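Local coordinates for Non-structural protein 2 (Infectious bronchitis virus, PDB 7F52), which is of unknown function but belongs to the gammacoronavirus Nsp2 family, one of the non-structural proteins cut from the viral replicase polyprotein, at residues A[92-97]-A[106-111]; A[118-123]-A[152-157]; A[271-276]-A[359-364]; A[367-372]-A[412-417]; A[480-485]-A[510-515]. All coordinates share one frame; numbering follows the deposited sequence.

Contact 1: A[92-97]-A[106-111]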
# COMPACT_ATOMS: atom_id res chain seq x y z
N SER A 92 18.59 41.74 -34.17
CA SER A 92 19.16 42.31 -32.95
C SER A 92 20.24 41.40 -32.39
O SER A 92 20.28 40.20 -32.68
CB SER A 92 18.06 42.54 -31.92
OG SER A 92 16.82 42.81 -32.55
N LYS A 93 21.13 41.96 -31.58
CA LYS A 93 22.18 41.18 -30.95
C LYS A 93 22.26 41.53 -29.48
O LYS A 93 21.55 42.43 -29.02
CB LYS A 93 23.54 41.42 -31.63
CG LYS A 93 23.50 41.52 -33.15
CD LYS A 93 24.90 41.56 -33.74
CE LYS A 93 25.38 42.99 -33.93
NZ LYS A 93 26.59 43.06 -34.79
N LEU A 94 23.11 40.82 -28.75
CA LEU A 94 23.28 41.02 -27.31
C LEU A 94 23.40 42.51 -26.96
O LEU A 94 22.84 42.97 -25.96
CB LEU A 94 24.50 40.26 -26.79
CG LEU A 94 24.78 40.38 -25.29
CD1 LEU A 94 23.65 39.73 -24.48
CD2 LEU A 94 26.13 39.77 -24.92
N ALA A 95 24.11 43.25 -27.81
CA ALA A 95 24.29 44.69 -27.62
C ALA A 95 22.96 45.45 -27.68
O ALA A 95 22.71 46.31 -26.84
CB ALA A 95 25.24 45.23 -28.66
N ASP A 96 22.11 45.12 -28.66
CA ASP A 96 20.77 45.69 -28.73
C ASP A 96 20.05 45.56 -27.40
O ASP A 96 19.61 46.56 -26.82
CB ASP A 96 19.92 45.00 -29.81
CG ASP A 96 20.43 45.24 -31.20
OD1 ASP A 96 21.66 45.35 -31.39
OD2 ASP A 96 19.58 45.32 -32.12
N LEU A 97 19.96 44.32 -26.93
CA LEU A 97 19.28 44.00 -25.68
C LEU A 97 19.91 44.70 -24.48
O LEU A 97 19.21 45.12 -23.56
CB LEU A 97 19.27 42.48 -25.45
CG LEU A 97 18.20 41.68 -26.19
CD1 LEU A 97 18.55 40.20 -26.19
CD2 LEU A 97 16.83 41.89 -25.55
N PHE A 106 25.14 36.22 -17.54
CA PHE A 106 24.83 34.94 -18.16
C PHE A 106 24.88 35.09 -19.67
O PHE A 106 25.69 34.44 -20.35
CB PHE A 106 23.45 34.43 -17.72
CG PHE A 106 23.07 33.07 -18.30
CD1 PHE A 106 24.03 32.20 -18.83
CD2 PHE A 106 21.74 32.64 -18.26
CE1 PHE A 106 23.66 30.95 -19.34
CE2 PHE A 106 21.38 31.39 -18.77
CZ PHE A 106 22.33 30.55 -19.31
N ALA A 107 24.00 35.95 -20.19
CA ALA A 107 23.83 36.10 -21.63
C ALA A 107 25.15 36.39 -22.35
O ALA A 107 25.30 36.04 -23.52
CB ALA A 107 22.81 37.19 -21.93
N ARG A 108 26.11 36.99 -21.65
CA ARG A 108 27.44 37.26 -22.22
C ARG A 108 28.33 36.01 -22.26
O ARG A 108 29.05 35.79 -23.24
CB ARG A 108 28.16 38.38 -21.45
CG ARG A 108 27.58 39.79 -21.64
CD ARG A 108 28.57 40.87 -21.19
NE ARG A 108 29.04 40.61 -19.83
CZ ARG A 108 29.54 41.53 -19.00
NH1 ARG A 108 29.64 42.79 -19.39
NH2 ARG A 108 29.93 41.17 -17.78
N LYS A 109 28.30 35.21 -21.19
CA LYS A 109 29.04 33.95 -21.22
C LYS A 109 28.40 33.07 -22.27
O LYS A 109 29.08 32.27 -22.93
CB LYS A 109 29.04 33.28 -19.86
CG LYS A 109 29.97 33.96 -18.86
CD LYS A 109 30.14 33.11 -17.62
CE LYS A 109 28.78 32.73 -17.08
NZ LYS A 109 28.92 31.86 -15.88
N TYR A 110 27.10 33.28 -22.46
CA TYR A 110 26.36 32.56 -23.48
C TYR A 110 26.93 32.79 -24.86
O TYR A 110 27.47 31.87 -25.46
CB TYR A 110 24.87 32.94 -23.45
CG TYR A 110 24.07 32.27 -24.54
CD1 TYR A 110 24.13 30.89 -24.73
CD2 TYR A 110 23.22 33.00 -25.36
CE1 TYR A 110 23.39 30.26 -25.72
CE2 TYR A 110 22.48 32.39 -26.36
CZ TYR A 110 22.56 31.02 -26.54
OH TYR A 110 21.82 30.40 -27.52
N ARG A 111 26.84 33.99 -25.41
CA ARG A 111 27.24 34.01 -26.81
C ARG A 111 28.75 34.18 -26.99
O ARG A 111 29.21 34.36 -28.10
CB ARG A 111 26.44 35.02 -27.64
CG ARG A 111 26.51 36.47 -27.30
CD ARG A 111 25.59 37.16 -28.28
NE ARG A 111 26.09 37.06 -29.65
CZ ARG A 111 25.39 37.42 -30.72
NH1 ARG A 111 24.15 37.89 -30.56
NH2 ARG A 111 25.92 37.31 -31.94

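Contact 2: A[118-123]-A[152-157]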
# COMPACT_ATOMS: atom_id res chain seq x y z
N CYS A 118 32.41 26.79 -33.06
CA CYS A 118 33.13 26.13 -34.15
C CYS A 118 34.43 25.45 -33.76
O CYS A 118 35.07 24.80 -34.58
CB CYS A 118 33.37 27.22 -35.19
SG CYS A 118 33.92 28.79 -34.48
N GLN A 119 34.82 25.62 -32.49
CA GLN A 119 35.86 24.80 -31.88
C GLN A 119 35.24 23.52 -31.27
O GLN A 119 35.66 22.41 -31.61
CB GLN A 119 36.61 25.57 -30.80
CG GLN A 119 37.76 26.46 -31.29
CD GLN A 119 38.17 27.51 -30.26
OE1 GLN A 119 38.80 27.20 -29.24
NE2 GLN A 119 37.80 28.76 -30.52
N TRP A 120 34.24 23.68 -30.40
CA TRP A 120 33.73 22.54 -29.63
C TRP A 120 32.69 21.66 -30.34
O TRP A 120 32.50 20.51 -29.94
CB TRP A 120 33.16 22.99 -28.27
CG TRP A 120 32.13 24.10 -28.23
CD1 TRP A 120 32.32 25.40 -27.81
CD2 TRP A 120 30.74 24.00 -28.56
NE1 TRP A 120 31.14 26.11 -27.89
CE2 TRP A 120 30.16 25.28 -28.34
CE3 TRP A 120 29.91 22.95 -28.99
CZ2 TRP A 120 28.81 25.54 -28.55
CZ3 TRP A 120 28.58 23.23 -29.22
CH2 TRP A 120 28.04 24.50 -28.99
N SER A 121 32.01 22.15 -31.38
CA SER A 121 31.00 21.33 -32.06
C SER A 121 31.58 20.51 -33.23
O SER A 121 30.83 19.90 -34.02
CB SER A 121 29.86 22.21 -32.57
OG SER A 121 30.22 22.87 -33.76
N LEU A 122 32.91 20.45 -33.30
CA LEU A 122 33.61 19.92 -34.46
C LEU A 122 33.47 18.41 -34.55
O LEU A 122 33.17 17.86 -35.61
CB LEU A 122 35.09 20.32 -34.42
CG LEU A 122 35.85 20.05 -35.73
CD1 LEU A 122 35.74 21.29 -36.60
CD2 LEU A 122 37.33 19.66 -35.52
N THR A 123 33.74 17.76 -33.43
CA THR A 123 33.58 16.31 -33.33
C THR A 123 32.88 15.84 -32.04
O THR A 123 32.60 16.63 -31.11
CB THR A 123 34.93 15.60 -33.38
OG1 THR A 123 35.65 15.87 -32.17
CG2 THR A 123 35.73 16.03 -34.59
N ILE A 152 19.43 24.54 -30.76
CA ILE A 152 19.77 23.13 -30.76
C ILE A 152 21.26 22.88 -30.67
O ILE A 152 21.67 22.03 -29.91
CB ILE A 152 19.22 22.42 -31.98
CG1 ILE A 152 17.70 22.51 -31.95
CG2 ILE A 152 19.65 20.94 -31.96
CD1 ILE A 152 17.03 21.47 -32.76
N HIS A 153 22.06 23.64 -31.42
CA HIS A 153 23.51 23.52 -31.33
C HIS A 153 23.90 23.38 -29.85
O HIS A 153 24.56 22.42 -29.47
CB HIS A 153 24.19 24.72 -31.99
CG HIS A 153 25.46 24.39 -32.72
ND1 HIS A 153 25.58 23.31 -33.57
CD2 HIS A 153 26.66 25.03 -32.74
CE1 HIS A 153 26.80 23.28 -34.07
NE2 HIS A 153 27.48 24.31 -33.59
N VAL A 154 23.47 24.35 -29.04
CA VAL A 154 23.88 24.45 -27.62
C VAL A 154 23.12 23.46 -26.74
O VAL A 154 23.74 22.83 -25.90
CB VAL A 154 23.68 25.88 -27.10
CG1 VAL A 154 23.65 25.92 -25.58
CG2 VAL A 154 24.75 26.81 -27.62
N SER A 155 21.82 23.32 -26.95
CA SER A 155 21.03 22.42 -26.08
C SER A 155 21.32 20.94 -26.36
O SER A 155 21.03 20.14 -25.52
CB SER A 155 19.58 22.71 -26.20
OG SER A 155 19.04 21.94 -27.24
N SER A 156 21.89 20.57 -27.50
CA SER A 156 22.16 19.13 -27.68
C SER A 156 23.55 18.79 -27.14
O SER A 156 23.88 17.61 -27.09
CB SER A 156 22.03 18.74 -29.10
OG SER A 156 20.72 18.29 -29.36
N MET A 157 24.32 19.80 -26.74
CA MET A 157 25.70 19.60 -26.25
C MET A 157 25.69 19.47 -24.73
O MET A 157 26.41 18.64 -24.22
CB MET A 157 26.59 20.77 -26.65
CG MET A 157 27.99 20.70 -26.10
SD MET A 157 28.14 21.48 -24.51
CE MET A 157 27.30 23.02 -24.85

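Contact 3: A[271-276]-A[359-364]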
# COMPACT_ATOMS: atom_id res chain seq x y z
N ALA A 271 14.20 -14.48 -8.95
CA ALA A 271 13.06 -14.93 -9.72
C ALA A 271 12.15 -13.74 -9.92
O ALA A 271 12.03 -12.91 -9.02
CB ALA A 271 12.33 -16.06 -9.00
N PHE A 272 11.53 -13.64 -11.10
CA PHE A 272 10.71 -12.47 -11.40
C PHE A 272 9.30 -12.87 -11.77
O PHE A 272 9.06 -13.37 -12.87
CB PHE A 272 11.33 -11.66 -12.54
CG PHE A 272 12.65 -11.05 -12.20
CD1 PHE A 272 13.79 -11.83 -12.10
CD2 PHE A 272 12.77 -9.69 -12.01
CE1 PHE A 272 15.01 -11.28 -11.78
CE2 PHE A 272 14.00 -9.12 -11.71
CZ PHE A 272 15.11 -9.92 -11.59
N PHE A 273 8.39 -12.65 -10.82
CA PHE A 273 6.96 -12.89 -11.00
C PHE A 273 6.32 -11.70 -11.68
O PHE A 273 7.01 -10.74 -11.99
CB PHE A 273 6.30 -13.18 -9.67
CG PHE A 273 6.73 -14.48 -9.07
CD1 PHE A 273 7.83 -14.53 -8.24
CD2 PHE A 273 6.06 -15.65 -9.38
CE1 PHE A 273 8.24 -15.74 -7.68
CE2 PHE A 273 6.47 -16.86 -8.84
CZ PHE A 273 7.56 -16.91 -8.00
N LYS A 274 5.01 -11.76 -11.94
CA LYS A 274 4.39 -10.73 -12.75
C LYS A 274 4.72 -9.33 -12.23
O LYS A 274 5.16 -8.45 -12.99
CB LYS A 274 2.88 -10.91 -12.82
CG LYS A 274 2.39 -11.96 -13.81
CD LYS A 274 0.85 -11.91 -13.88
CE LYS A 274 0.22 -13.25 -13.51
NZ LYS A 274 -1.02 -13.10 -12.67
N GLU A 275 4.55 -9.13 -10.93
CA GLU A 275 4.66 -7.80 -10.36
C GLU A 275 5.65 -7.69 -9.21
O GLU A 275 5.56 -6.75 -8.41
CB GLU A 275 3.29 -7.32 -9.91
CG GLU A 275 2.39 -7.04 -11.09
CD GLU A 275 0.91 -7.00 -10.71
OE1 GLU A 275 0.49 -7.63 -9.68
OE2 GLU A 275 0.17 -6.32 -11.47
N ALA A 276 6.60 -8.62 -9.14
CA ALA A 276 7.54 -8.58 -8.04
C ALA A 276 8.74 -9.42 -8.33
O ALA A 276 8.63 -10.47 -8.93
CB ALA A 276 6.90 -9.03 -6.75
N LEU A 359 2.29 -12.94 -3.40
CA LEU A 359 2.30 -12.37 -4.76
C LEU A 359 1.08 -12.86 -5.52
O LEU A 359 0.49 -13.88 -5.16
CB LEU A 359 3.58 -12.72 -5.51
CG LEU A 359 4.86 -12.30 -4.78
CD1 LEU A 359 6.13 -12.64 -5.58
CD2 LEU A 359 4.83 -10.82 -4.41
N HIS A 360 0.71 -12.15 -6.58
CA HIS A 360 -0.55 -12.45 -7.24
C HIS A 360 -0.46 -13.45 -8.40
O HIS A 360 -1.42 -13.62 -9.15
CB HIS A 360 -1.19 -11.14 -7.68
CG HIS A 360 -1.54 -10.25 -6.52
ND1 HIS A 360 -2.02 -8.97 -6.67
CD2 HIS A 360 -1.45 -10.47 -5.19
CE1 HIS A 360 -2.22 -8.43 -5.48
NE2 HIS A 360 -1.89 -9.32 -4.56
N ASP A 361 0.65 -14.16 -8.51
CA ASP A 361 0.75 -15.29 -9.42
C ASP A 361 -0.01 -16.37 -8.61
O ASP A 361 0.48 -16.88 -7.61
CB ASP A 361 2.22 -15.60 -9.67
CG ASP A 361 3.00 -14.37 -10.15
OD1 ASP A 361 3.28 -13.48 -9.31
OD2 ASP A 361 3.34 -14.30 -11.35
N VAL A 362 -1.22 -16.72 -9.04
CA VAL A 362 -2.04 -17.63 -8.26
C VAL A 362 -2.08 -18.89 -9.13
O VAL A 362 -2.27 -18.80 -10.35
CB VAL A 362 -3.50 -17.23 -7.96
CG1 VAL A 362 -4.27 -18.40 -7.31
CG2 VAL A 362 -3.56 -15.98 -7.10
N HIS A 363 -1.90 -20.05 -8.51
CA HIS A 363 -2.09 -21.34 -9.18
C HIS A 363 -3.20 -22.15 -8.55
O HIS A 363 -3.59 -21.93 -7.40
CB HIS A 363 -0.81 -22.16 -9.18
CG HIS A 363 0.23 -21.66 -10.14
ND1 HIS A 363 0.81 -20.42 -10.02
CD2 HIS A 363 0.78 -22.24 -11.23
CE1 HIS A 363 1.69 -20.25 -10.99
NE2 HIS A 363 1.68 -21.34 -11.74
N CYS A 364 -3.72 -23.12 -9.30
CA CYS A 364 -4.76 -24.01 -8.79
C CYS A 364 -4.18 -25.07 -7.89
O CYS A 364 -3.01 -25.49 -8.05
CB CYS A 364 -5.52 -24.67 -9.94
SG CYS A 364 -6.59 -23.52 -10.82
O HOH W 1 -3.07 -14.70 -10.55
O HOH W 2 1.21 -8.95 -7.48

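Contact 4: A[367-372]-A[412-417]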
# COMPACT_ATOMS: atom_id res chain seq x y z
N ARG A 367 -6.99 -31.44 -3.80
CA ARG A 367 -6.82 -32.21 -2.58
C ARG A 367 -7.06 -33.70 -2.91
O ARG A 367 -8.16 -34.10 -3.32
CB ARG A 367 -7.81 -31.70 -1.55
CG ARG A 367 -7.43 -31.80 -0.12
CD ARG A 367 -8.71 -31.55 0.64
NE ARG A 367 -8.53 -31.14 2.02
CZ ARG A 367 -9.52 -30.73 2.80
NH1 ARG A 367 -10.76 -30.66 2.32
NH2 ARG A 367 -9.26 -30.35 4.04
N VAL A 368 -6.03 -34.52 -2.76
CA VAL A 368 -6.13 -35.89 -3.22
C VAL A 368 -6.52 -36.84 -2.09
O VAL A 368 -5.81 -36.96 -1.08
CB VAL A 368 -4.82 -36.38 -3.85
CG1 VAL A 368 -5.01 -37.81 -4.37
CG2 VAL A 368 -4.37 -35.45 -4.98
N VAL A 369 -7.64 -37.51 -2.30
CA VAL A 369 -8.22 -38.45 -1.33
C VAL A 369 -8.17 -39.90 -1.81
O VAL A 369 -8.64 -40.23 -2.91
CB VAL A 369 -9.66 -38.09 -1.05
CG1 VAL A 369 -10.20 -38.94 0.10
CG2 VAL A 369 -9.77 -36.60 -0.74
N CYS A 370 -7.58 -40.77 -1.00
CA CYS A 370 -7.51 -42.18 -1.35
C CYS A 370 -8.72 -42.99 -0.84
O CYS A 370 -8.96 -43.05 0.36
CB CYS A 370 -6.22 -42.79 -0.79
SG CYS A 370 -6.14 -44.56 -1.05
N LEU A 371 -9.49 -43.58 -1.75
CA LEU A 371 -10.60 -44.48 -1.37
C LEU A 371 -10.11 -45.91 -1.13
O LEU A 371 -10.25 -46.77 -1.99
CB LEU A 371 -11.69 -44.50 -2.44
CG LEU A 371 -12.29 -43.12 -2.69
CD1 LEU A 371 -13.24 -43.12 -3.88
CD2 LEU A 371 -13.00 -42.63 -1.43
N SER A 372 -9.57 -46.15 0.06
CA SER A 372 -8.94 -47.42 0.39
C SER A 372 -9.84 -48.66 0.28
O SER A 372 -9.36 -49.76 -0.01
CB SER A 372 -8.37 -47.34 1.81
OG SER A 372 -7.36 -48.31 1.99
N HIS A 412 -11.48 -32.01 -5.46
CA HIS A 412 -10.74 -33.13 -4.95
C HIS A 412 -10.46 -34.08 -6.07
O HIS A 412 -11.23 -34.18 -7.04
CB HIS A 412 -11.51 -33.80 -3.81
CG HIS A 412 -11.69 -32.92 -2.61
ND1 HIS A 412 -12.63 -31.92 -2.55
CD2 HIS A 412 -11.02 -32.88 -1.42
CE1 HIS A 412 -12.55 -31.31 -1.38
NE2 HIS A 412 -11.58 -31.87 -0.68
N LYS A 413 -9.33 -34.77 -5.96
CA LYS A 413 -9.08 -35.90 -6.84
C LYS A 413 -9.22 -37.18 -6.03
O LYS A 413 -8.56 -37.33 -4.99
CB LYS A 413 -7.70 -35.81 -7.49
CG LYS A 413 -7.63 -36.67 -8.74
CD LYS A 413 -6.28 -37.33 -8.89
CE LYS A 413 -5.66 -37.03 -10.23
NZ LYS A 413 -4.17 -37.22 -10.12
N PHE A 414 -10.08 -38.09 -6.47
CA PHE A 414 -10.25 -39.40 -5.80
C PHE A 414 -9.47 -40.50 -6.52
O PHE A 414 -9.63 -40.73 -7.72
CB PHE A 414 -11.72 -39.78 -5.69
CG PHE A 414 -12.49 -38.87 -4.79
CD1 PHE A 414 -12.39 -39.00 -3.41
CD2 PHE A 414 -13.27 -37.85 -5.31
CE1 PHE A 414 -13.06 -38.13 -2.55
CE2 PHE A 414 -13.94 -36.97 -4.47
CZ PHE A 414 -13.84 -37.11 -3.08
N VAL A 415 -8.58 -41.16 -5.77
CA VAL A 415 -7.78 -42.26 -6.28
C VAL A 415 -7.86 -43.51 -5.42
O VAL A 415 -7.91 -43.43 -4.18
CB VAL A 415 -6.26 -41.95 -6.21
CG1 VAL A 415 -5.91 -40.79 -7.11
CG2 VAL A 415 -5.82 -41.64 -4.78
N TYR A 416 -7.69 -44.68 -6.03
CA TYR A 416 -7.83 -45.95 -5.29
C TYR A 416 -6.50 -46.55 -4.82
O TYR A 416 -6.53 -47.22 -3.81
CB TYR A 416 -8.61 -46.95 -6.14
CG TYR A 416 -10.01 -46.50 -6.47
CD1 TYR A 416 -11.05 -46.72 -5.59
CD2 TYR A 416 -10.29 -45.85 -7.64
CE1 TYR A 416 -12.34 -46.32 -5.87
CE2 TYR A 416 -11.57 -45.44 -7.95
CZ TYR A 416 -12.60 -45.67 -7.07
OH TYR A 416 -13.86 -45.27 -7.36
N ALA A 417 -5.41 -46.33 -5.55
CA ALA A 417 -4.10 -46.91 -5.17
C ALA A 417 -3.66 -46.21 -3.88
O ALA A 417 -4.10 -45.09 -3.69
CB ALA A 417 -3.16 -46.88 -6.34

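Contact 5: A[480-485]-A[510-515]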
# COMPACT_ATOMS: atom_id res chain seq x y z
N CYS A 480 -30.77 -43.56 3.36
CA CYS A 480 -31.17 -42.66 2.27
C CYS A 480 -32.17 -43.33 1.35
O CYS A 480 -33.05 -42.68 0.77
CB CYS A 480 -29.94 -42.18 1.48
SG CYS A 480 -28.80 -41.09 2.41
N LYS A 481 -32.06 -44.65 1.20
CA LYS A 481 -33.11 -45.38 0.52
C LYS A 481 -34.43 -45.25 1.29
O LYS A 481 -35.51 -45.14 0.69
CB LYS A 481 -32.73 -46.85 0.36
CG LYS A 481 -31.66 -47.10 -0.68
CD LYS A 481 -30.73 -48.19 -0.19
CE LYS A 481 -30.49 -49.26 -1.23
NZ LYS A 481 -29.66 -50.32 -0.59
N ALA A 482 -34.34 -45.25 2.61
CA ALA A 482 -35.54 -45.17 3.45
C ALA A 482 -36.23 -43.82 3.24
O ALA A 482 -37.46 -43.75 3.09
CB ALA A 482 -35.19 -45.40 4.90
N GLN A 483 -35.42 -42.76 3.17
CA GLN A 483 -35.94 -41.40 2.98
C GLN A 483 -36.53 -41.22 1.59
O GLN A 483 -37.56 -40.56 1.40
CB GLN A 483 -34.82 -40.37 3.24
CG GLN A 483 -34.38 -40.44 4.69
CD GLN A 483 -34.78 -39.24 5.52
OE1 GLN A 483 -33.97 -38.38 5.81
NE2 GLN A 483 -36.05 -39.13 5.79
N MET A 484 -35.91 -41.83 0.60
CA MET A 484 -36.43 -41.64 -0.74
C MET A 484 -37.71 -42.46 -0.89
O MET A 484 -38.66 -42.01 -1.52
CB MET A 484 -35.39 -41.99 -1.82
CG MET A 484 -34.47 -40.85 -2.20
SD MET A 484 -35.37 -39.35 -2.63
CE MET A 484 -36.54 -39.98 -3.83
N ALA A 485 -37.73 -43.66 -0.30
CA ALA A 485 -38.97 -44.46 -0.23
C ALA A 485 -40.12 -43.65 0.36
O ALA A 485 -41.21 -43.60 -0.22
CB ALA A 485 -38.75 -45.73 0.58
N GLY A 510 -40.85 -45.88 16.03
CA GLY A 510 -40.15 -46.98 15.38
C GLY A 510 -40.54 -47.24 13.93
O GLY A 510 -40.27 -48.32 13.41
N LEU A 511 -41.17 -46.26 13.29
CA LEU A 511 -41.56 -46.38 11.88
C LEU A 511 -40.36 -46.33 10.94
O LEU A 511 -40.26 -47.12 10.01
CB LEU A 511 -42.52 -45.27 11.47
CG LEU A 511 -42.67 -45.09 9.96
CD1 LEU A 511 -43.26 -46.34 9.30
CD2 LEU A 511 -43.53 -43.89 9.66
N PHE A 512 -39.48 -45.37 11.18
CA PHE A 512 -38.32 -45.18 10.31
C PHE A 512 -37.45 -46.43 10.36
O PHE A 512 -37.02 -46.94 9.32
CB PHE A 512 -37.53 -43.93 10.70
CG PHE A 512 -36.40 -43.61 9.76
CD1 PHE A 512 -36.63 -43.49 8.39
CD2 PHE A 512 -35.11 -43.43 10.24
CE1 PHE A 512 -35.60 -43.21 7.52
CE2 PHE A 512 -34.07 -43.15 9.38
CZ PHE A 512 -34.32 -43.04 8.01
N THR A 513 -37.21 -46.91 11.57
CA THR A 513 -36.47 -48.15 11.80
C THR A 513 -37.10 -49.29 11.02
O THR A 513 -36.41 -50.16 10.49
CB THR A 513 -36.43 -48.52 13.29
OG1 THR A 513 -36.05 -47.37 14.06
CG2 THR A 513 -35.46 -49.66 13.54
N LYS A 514 -38.43 -49.28 10.96
CA LYS A 514 -39.12 -50.24 10.12
C LYS A 514 -38.67 -50.04 8.68
O LYS A 514 -38.22 -51.00 8.05
CB LYS A 514 -40.64 -50.09 10.25
CG LYS A 514 -41.22 -50.71 11.52
CD LYS A 514 -41.58 -52.18 11.33
CE LYS A 514 -41.75 -52.87 12.67
NZ LYS A 514 -42.21 -51.88 13.68
N VAL A 515 -38.75 -48.81 8.17
CA VAL A 515 -38.49 -48.54 6.75
C VAL A 515 -37.02 -48.81 6.36
O VAL A 515 -36.74 -49.36 5.29
CB VAL A 515 -38.89 -47.11 6.37
CG1 VAL A 515 -38.68 -46.87 4.88
CG2 VAL A 515 -40.34 -46.88 6.72

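Contact 1: A[92-97]-A[106-111]
Leu94 and Ala107 make the apolar centre of a small packing contact between two successive short helices, 94-100 and 105-115, near the protein surface. Along 106-111, Ala107 comes first: its CB faces the other segment and meets Leu94 CD1 at 3.7 Å. Next, Arg108 offers not its charged end but the start of its chain, with CG 3.6 Å from the other methyl, Leu94 CD2, the arginine stem running crosswise to the leucine. Leu94 can touch both residues because its CG lies opposite the backbone N (chi1 -179°), which spreads the isobutyl fork toward helix 105-115. Phe106 and Tyr110 of the same helix pack instead on Phe33, the first by stacking and the second edge-to-face. Arg111 closes the series. With chi1 of 61°, its chain rises between its own backbone N and carbonyl carbon and runs back over the start of helix 94-100. There CD lies 3.6 Å from Leu94 CB, and NH1 comes obliquely within 3.7 Å of CB of Lys93, the N-cap residue of that helix. The ammonium of Lys93 leads away, leaving its NZ 6.5 Å from Arg111 NH2. The chemistry is therefore that of a shared aliphatic surface: one leucine is gripped by an alanine and the hydrocarbon stems of two arginines, and the Arg111 guanidinium lies by the helix start without hydrogen-bonding to 92-97.

Contact 2: A[118-123]-A[152-157]
Met157 and Trp120 form a Met-aromatic contact that pins the loop 118-123, between helices 105-115 and 124-137, to helix 152-158. The indole reaches the helix through its first torsion: chi1 of 52° sets CG between the backbone N and carbonyl carbon, and the six-membered ring swings across toward the helix although the CB itself does not point there. Met157 is bent at both chi2 (-90°) and chi3, curling its thioether over the indole, with CE above one face and SD 5.2 Å from the centroid of the six-membered ring. Its CG also lies 4.1 Å from Trp120 CZ3. At the edge of the indole, close to its plane, Val154 CG2 approaches CH2 to 4.2 Å. His153 flanks the same corner obliquely, the two ring planes 36° apart. The polar ends look back to helix 105-115 and the residues after it: Trp120 NE1 donates to Leu113 O, which helps to set the rotation of the indole, while Ser121 OG bonds to Ala117 O. That same carbonyl has a weak bond with His153 NE2, and the imidazole and hydroxyl converge on it, His153 NE2 standing 3.1 Å from Ser121 OG.

Contact 3: A[271-276]-A[359-364]
Asp361 grips the turn of a beta hairpin: Lys274 N, in the turn that follows Phe273, donates to Asp361 OD2 at 3.1 Å, with the N-H pointing nearly straight (164°) at the syn lone pair. The two-residue turn Lys274-Glu275 leads into strand 276-281 and is closed from within by Phe273 N bonding to Ala276 O. Packing is dense on the Phe273 side. With chi1 of -53°, Asp361 CG lies beside its own N, which turns the carboxylate to the hairpin. OD1 sits 3.1 Å from Phe273 CB, and OD2 lies at the ring edge in its plane, the carboxylate and phenyl planes being 65° apart. Leu359 comes crosswise to Phe273, CD1 to CD1 being 3.7 Å, and its CD2 rests 3.6 Å from Ala276 CB; Pro352 and Val278 close in on the same cluster. The other side is looser and watery. The Lys274 chain runs antiparallel to the aspartate side chain, its NZ still 4.7 Å from OD2 and linked weakly to a water that accepts from Val362 N. A second water donates to Glu275 OE1 and has a weak bond from His360 N; Thr303 holds the His360 imidazole through NE2. One buried carboxylate oxygen thus satisfies a backbone N-H, and the nearby ammonium would probably favour its ionised state, whereas the lysine and glutamate ends meet 359-364 chiefly through water, partly by weak bonds.

Contact 4: A[367-372]-A[412-417]
Val369 lies opposite Phe414 and bonds to Lys413 and Val415 in a parallel beta ladder, strands 367-371 and 412-415 lying side by side in a mixed sheet. Val369 N donates to Lys413 O at 2.8 Å and its O receives Val415 N at 3.0 Å; Lys413 N to Arg367 O and Leu371 N to Val415 O extend the ladder both ways. At one end the extended Arg367 chain (chi1 -150°, CG opposite the backbone N) runs alongside the imidazole, and NH1 makes a weak, almost straight (170°) bond to His412 NE2 over 3.3 Å, edge to edge. His412 ND1 also bonds to Leu410 O and Arg367 NH2 bridges to Asp313, which would limit the rotation of both groups. Outward, Val369 and Phe414 point the same way, on the face covered by helices 377-390 and 432-439, while Val368 and Val415 meet on the reverse face. At the end of the ladder Leu371 lies between Phe414 and Tyr416, its CD1 4.1 Å from Phe414 CB and 3.9 Å from Tyr416 CE1.

Contact 5: A[480-485]-A[510-515]
Ala482 is met by two residues of helix 511-519, Phe512 and Val515, which lie nearly one turn apart. Its CB touches Phe512 CE1 at 3.4 Å, obliquely to the ring, and Val515 CG1 at 3.8 Å. Phe512 gets there by its first torsion: CG lies opposite the backbone N (chi1 -175°), carrying the ring across to helix 478-491, where CE1 also meets the stem of Gln483 at CG, 4.1 Å away. One turn on, Ala485 CB adds a looser contact to the same valine methyl. In the next shell, Leu453 leans on both Gln483 and Phe512, Phe552 backs Val515, and Trp461 of helix 455-467 touches Cys480, Gln483 and Met484. The two short helical segments cross steeply, at 108°, with their axes 9.7 Å apart at closest approach. The contact is essentially one of hydrocarbon surfaces: small alanines on one helix receive the larger side chains of the other, and shape probably matters more than polar pairing in how the helices fit.

The five contacts follow one another along the chain without overlap and mark out an elongated molecule. Contacts 1 and 2 belong to the largely helical N-terminal part; their centres are 18 Å apart, and they touch where Tyr110 CE1 packs on Val154 CG2. Contact 3 lies near the middle, joining the hairpin of a four-stranded antiparallel sheet to strand 357-371. The same strand, broken by a bulge or short loop, continues into contact 4, about 29 Å away between centres, where it pairs with 412-415. The centre of contact 5 is about 31 Å from the centre of contact 4. Strand 357-371 thus provides continuity through the central sheet, while contacts 1, 2 and 5 are local packing within the largely helical ends.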